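Local structure of YjeF-related protein (Enterococcus faecalis, 2R3B) at residues Tyr56-Ile68 / Asn83-Met95. The protein probably catalyses the ADP-dependent dehydration of the S-form of NAD(P)HX, a damaged hydrated form of NAD(P)H, thereby restoring NAD(P)H. Residues are numbered along the deposited sequence; the frame is centred on the assembly and turned at random. Where two conformers were deposited one is given.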
loop_
_atom_site.group_PDB
_atom_site.type_symbol
_atom_site.label_atom_id
_atom_site.label_comp_id
_atom_site.label_asym_id
_atom_site.label_seq_id
_atom_site.Cartn_x
_atom_site.Cartn_y
_atom_site.Cartn_z
ATOM N N TYR B 56 -5.675 5.059 -17.500
ATOM C CA TYR B 56 -4.230 4.776 -17.502
ATOM C C TYR B 56 -3.486 5.456 -16.343
ATOM O O TYR B 56 -2.282 5.738 -16.448
ATOM C CB TYR B 56 -3.619 5.278 -18.807
ATOM C CG TYR B 56 -4.256 4.811 -20.081
ATOM C CD1 TYR B 56 -4.413 3.465 -20.360
ATOM C CD2 TYR B 56 -4.636 5.724 -21.049
ATOM C CE1 TYR B 56 -4.956 3.023 -21.564
ATOM C CE2 TYR B 56 -5.203 5.300 -22.241
ATOM C CZ TYR B 56 -5.342 3.956 -22.506
ATOM O OH TYR B 56 -5.886 3.579 -23.718
ATOM N N GLY B 57 -4.164 5.698 -15.225
ATOM C CA GLY B 57 -3.520 6.416 -14.105
ATOM C C GLY B 57 -2.303 5.734 -13.500
ATOM O O GLY B 57 -1.375 6.388 -12.983
ATOM N N GLY B 58 -2.254 4.408 -13.593
ATOM C CA GLY B 58 -1.076 3.685 -13.082
ATOM C C GLY B 58 0.234 4.091 -13.771
ATOM O O GLY B 58 1.310 4.095 -13.140
ATOM N N ALA B 59 0.158 4.483 -15.033
ATOM C CA ALA B 59 1.365 4.910 -15.773
ATOM C C ALA B 59 2.050 6.069 -15.073
ATOM O O ALA B 59 3.267 6.064 -14.891
ATOM C CB ALA B 59 1.021 5.311 -17.223
ATOM N N ILE B 60 1.285 7.102 -14.726
ATOM C CA ILE B 60 1.875 8.276 -14.099
ATOM C C ILE B 60 2.329 7.992 -12.678
ATOM O O ILE B 60 3.315 8.588 -12.199
ATOM C CB ILE B 60 0.953 9.526 -14.198
ATOM C CG1 ILE B 60 1.796 10.796 -14.124
ATOM C CG2 ILE B 60 -0.130 9.505 -13.150
ATOM C CD1 ILE B 60 2.703 11.024 -15.308
ATOM N N ILE B 61 1.657 7.064 -12.019
ATOM C CA ILE B 61 2.057 6.654 -10.677
ATOM C C ILE B 61 3.433 6.003 -10.744
ATOM O O ILE B 61 4.313 6.239 -9.892
ATOM C CB ILE B 61 0.977 5.730 -10.057
ATOM C CG1 ILE B 61 -0.289 6.566 -9.792
ATOM C CG2 ILE B 61 1.474 5.083 -8.749
ATOM C CD1 ILE B 61 -1.540 5.729 -9.321
HETATM N N MSE B 62 3.647 5.201 -11.781
HETATM C CA MSE B 62 4.957 4.558 -11.952
HETATM C C MSE B 62 6.077 5.555 -12.312
HETATM O O MSE B 62 7.183 5.482 -11.762
HETATM C CB MSE B 62 4.832 3.396 -12.967
HETATM C CG MSE B 62 4.035 2.238 -12.388
HETATM SE SE MSE B 62 4.040 0.668 -13.435
HETATM C CE MSE B 62 2.831 1.222 -14.789
ATOM N N SER B 63 5.783 6.530 -13.175
ATOM C CA SER B 63 6.727 7.600 -13.404
ATOM C C SER B 63 7.061 8.385 -12.157
ATOM O O SER B 63 8.211 8.800 -11.965
ATOM C CB SER B 63 6.179 8.585 -14.431
ATOM O OG SER B 63 5.950 7.957 -15.658
ATOM N N THR B 64 6.042 8.643 -11.336
ATOM C CA THR B 64 6.235 9.387 -10.079
ATOM C C THR B 64 7.170 8.651 -9.147
ATOM O O THR B 64 8.089 9.251 -8.605
ATOM C CB THR B 64 4.870 9.647 -9.425
ATOM O OG1 THR B 64 4.063 10.376 -10.369
ATOM C CG2 THR B 64 5.022 10.423 -8.093
ATOM N N GLU B 65 6.971 7.357 -8.962
ATOM C CA GLU B 65 7.832 6.581 -8.067
ATOM C C GLU B 65 9.302 6.631 -8.561
ATOM O O GLU B 65 10.240 6.740 -7.770
ATOM C CB GLU B 65 7.319 5.131 -7.965
ATOM C CG GLU B 65 8.085 4.299 -6.929
ATOM C CD GLU B 65 7.329 3.083 -6.403
ATOM O OE1 GLU B 65 6.423 2.597 -7.130
ATOM O OE2 GLU B 65 7.666 2.628 -5.260
ATOM N N ALA B 66 9.486 6.530 -9.877
ATOM C CA ALA B 66 10.823 6.584 -10.500
ATOM C C ALA B 66 11.465 7.946 -10.231
ATOM O O ALA B 66 12.640 8.045 -9.847
ATOM C CB ALA B 66 10.699 6.344 -12.041
ATOM N N CYS B 67 10.696 9.003 -10.422
ATOM C CA CYS B 67 11.226 10.365 -10.241
ATOM C C CYS B 67 11.671 10.657 -8.801
ATOM O O CYS B 67 12.797 11.118 -8.560
ATOM C CB CYS B 67 10.177 11.375 -10.717
ATOM S SG CYS B 67 10.731 13.083 -10.778
ATOM N N ILE B 68 10.810 10.328 -7.841
ATOM C CA ILE B 68 11.126 10.499 -6.425
ATOM C C ILE B 68 12.341 9.689 -6.058
ATOM O O ILE B 68 13.301 10.215 -5.487
ATOM C CB ILE B 68 9.951 10.058 -5.554
ATOM C CG1 ILE B 68 8.771 11.014 -5.796
ATOM C CG2 ILE B 68 10.346 10.028 -4.064
ATOM C CD1 ILE B 68 7.501 10.460 -5.264
ATOM N N ASN B 83 -6.864 9.665 -9.699
ATOM C CA ASN B 83 -5.601 8.969 -9.433
ATOM C C ASN B 83 -4.872 9.457 -8.194
ATOM O O ASN B 83 -3.881 8.852 -7.785
ATOM C CB ASN B 83 -4.687 9.066 -10.655
ATOM C CG ASN B 83 -5.329 8.486 -11.915
ATOM O OD1 ASN B 83 -5.926 7.410 -11.890
ATOM N ND2 ASN B 83 -5.244 9.225 -13.010
ATOM N N HIS B 84 -5.333 10.538 -7.568
ATOM C CA HIS B 84 -4.533 11.119 -6.500
ATOM C C HIS B 84 -4.409 10.232 -5.259
ATOM O O HIS B 84 -3.357 10.250 -4.588
ATOM C CB HIS B 84 -5.105 12.460 -6.110
ATOM C CG HIS B 84 -4.995 13.499 -7.174
ATOM N ND1 HIS B 84 -5.438 14.793 -6.995
ATOM C CD2 HIS B 84 -4.545 13.426 -8.448
ATOM C CE1 HIS B 84 -5.251 15.475 -8.109
ATOM N NE2 HIS B 84 -4.716 14.675 -9.009
ATOM N N GLY B 85 -5.471 9.498 -4.942
ATOM C CA GLY B 85 -5.501 8.568 -3.789
ATOM C C GLY B 85 -4.456 7.466 -3.940
ATOM O O GLY B 85 -3.571 7.329 -3.103
ATOM N N PRO B 86 -4.565 6.644 -4.991
ATOM C CA PRO B 86 -3.557 5.576 -5.092
ATOM C C PRO B 86 -2.147 6.107 -5.257
ATOM O O PRO B 86 -1.176 5.456 -4.840
ATOM C CB PRO B 86 -4.025 4.751 -6.307
ATOM C CG PRO B 86 -5.016 5.573 -6.975
ATOM C CD PRO B 86 -5.621 6.493 -6.002
ATOM N N LEU B 87 -2.015 7.276 -5.880
ATOM C CA LEU B 87 -0.698 7.881 -6.037
ATOM C C LEU B 87 -0.091 8.194 -4.660
ATOM O O LEU B 87 1.068 7.865 -4.390
ATOM C CB LEU B 87 -0.773 9.143 -6.925
ATOM C CG LEU B 87 0.587 9.741 -7.382
ATOM C CD1 LEU B 87 0.441 10.427 -8.748
ATOM C CD2 LEU B 87 1.134 10.720 -6.379
ATOM N N HIS B 88 -0.858 8.824 -3.785
ATOM C CA HIS B 88 -0.374 9.108 -2.449
ATOM C C HIS B 88 -0.215 7.890 -1.567
ATOM O O HIS B 88 0.612 7.905 -0.649
ATOM C CB HIS B 88 -1.261 10.133 -1.739
ATOM C CG HIS B 88 -0.944 11.559 -2.088
ATOM N ND1 HIS B 88 -1.872 12.574 -1.956
ATOM C CD2 HIS B 88 0.202 12.142 -2.516
ATOM C CE1 HIS B 88 -1.309 13.719 -2.318
ATOM N NE2 HIS B 88 -0.049 13.483 -2.659
ATOM N N ALA B 89 -1.010 6.854 -1.786
ATOM C CA ALA B 89 -0.797 5.588 -1.035
ATOM C C ALA B 89 0.611 5.039 -1.335
ATOM O O ALA B 89 1.219 4.418 -0.479
ATOM C CB ALA B 89 -1.851 4.538 -1.422
ATOM N N ARG B 90 1.084 5.204 -2.561
ATOM C CA ARG B 90 2.393 4.676 -2.962
ATOM C C ARG B 90 3.546 5.679 -2.821
ATOM O O ARG B 90 4.706 5.302 -2.569
ATOM C CB ARG B 90 2.317 4.182 -4.414
ATOM C CG ARG B 90 1.349 3.019 -4.653
ATOM C CD ARG B 90 1.387 2.526 -6.083
ATOM N NE ARG B 90 2.734 2.027 -6.351
ATOM C CZ ARG B 90 3.195 0.826 -6.022
ATOM N NH1 ARG B 90 2.402 -0.080 -5.500
ATOM N NH2 ARG B 90 4.462 0.526 -6.236
ATOM N N CYS B 91 3.242 6.947 -3.034
ATOM C CA CYS B 91 4.234 8.017 -3.155
ATOM C C CYS B 91 3.735 9.251 -2.447
ATOM O O CYS B 91 3.332 10.216 -3.110
ATOM C CB CYS B 91 4.415 8.400 -4.631
ATOM S SG CYS B 91 5.000 7.033 -5.714
ATOM N N PRO B 92 3.766 9.257 -1.108
ATOM C CA PRO B 92 3.325 10.471 -0.425
ATOM C C PRO B 92 4.231 11.694 -0.589
ATOM O O PRO B 92 3.808 12.798 -0.263
ATOM C CB PRO B 92 3.225 10.025 1.028
ATOM C CG PRO B 92 4.265 9.015 1.139
ATOM C CD PRO B 92 4.190 8.239 -0.138
ATOM N N GLU B 93 5.439 11.521 -1.145
ATOM C CA GLU B 93 6.340 12.610 -1.395
ATOM C C GLU B 93 5.812 13.570 -2.491
ATOM O O GLU B 93 6.197 14.719 -2.534
ATOM C CB GLU B 93 7.689 12.073 -1.843
ATOM C CG GLU B 93 8.390 11.246 -0.785
ATOM C CD GLU B 93 8.019 9.803 -0.763
ATOM O OE1 GLU B 93 7.164 9.352 -1.585
ATOM O OE2 GLU B 93 8.585 9.120 0.138
ATOM N N ALA B 94 4.964 13.072 -3.376
ATOM C CA ALA B 94 4.516 13.812 -4.546
ATOM C C ALA B 94 3.397 14.761 -4.194
ATOM O O ALA B 94 2.470 14.394 -3.438
ATOM C CB ALA B 94 3.974 12.851 -5.608
HETATM N N MSE B 95 3.424 15.941 -4.794
HETATM C CA MSE B 95 2.294 16.867 -4.703
HETATM C C MSE B 95 1.358 16.615 -5.918
HETATM O O MSE B 95 1.801 16.061 -6.956
HETATM C CB MSE B 95 2.840 18.288 -4.568
HETATM C CG MSE B 95 3.798 18.429 -3.305
HETATM SE SE MSE B 95 4.620 20.125 -3.432
HETATM C CE MSE B 95 6.126 19.555 -4.596
HETATM O O HOH W 1 -6.631 5.369 -13.628
HETATM O O HOH W 2 4.391 3.447 -8.492
HETATM O O HOH W 3 5.428 2.548 -3.197
#
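Glu65 and Arg90 form a salt bridge between the two segments: Arg90 NH2 donates to Glu65 OE1 over 3.0 Å at 170°. The bond uses the syn lone pair of OE1 and lies near the guanidinium plane, although carboxylate and guanidinium planes stand 64° apart. One water bridges Arg90 NE and Glu65 OE1, and a second links Glu65 OE2 to Arg90 O, so both carboxylate oxygens are tied to the arginine. Next to this pair, one turn earlier on helix 57-68, Ile61 points its CD1 at the backbone of Leu87, 3.8 Å from Leu87 N, while its CG2 meets Arg90 CD at 3.7 Å.

Helices 57-68 and 84-90 run roughly parallel, 28° apart and 9.9 Å between axes, as neighbouring helices flanking the parallel part of the ribokinase-like sheet, where strand 74-78 connects them. At the start of helix 57-68 the Asn83 amide lies against Gly57, with OD1 3.4 Å from Gly57 CA, where no side chain is in the way, and a water joins that oxygen to Gly57 N.

Beyond helix 84-90, the type I turn from Cys91 to Ala94 packs on the later turns of helix 57-68. Cys91 SG rests 3.7 Å from Glu65 CB, Thr64 CG2 touches Ala94 CB, and Ile68 CD1 reaches Cys91 CB and Glu93 CB. Thr64 OG1 bonds Ile60 O from the face opposite Thr64 N; this rotamer leaves CG2 anti to the backbone N and facing the turn, a rotation the hydrogen bond would favour.

In the second shell, Gln283 holds Glu65 OE2, Asn53 O takes Asn83 ND2, and Ala89 O of a neighbouring subunit accepts from Arg90 NH1. Ala59, on helix 57-68, packs against Asp235; both are predicted to bind (6S)-NADPHX.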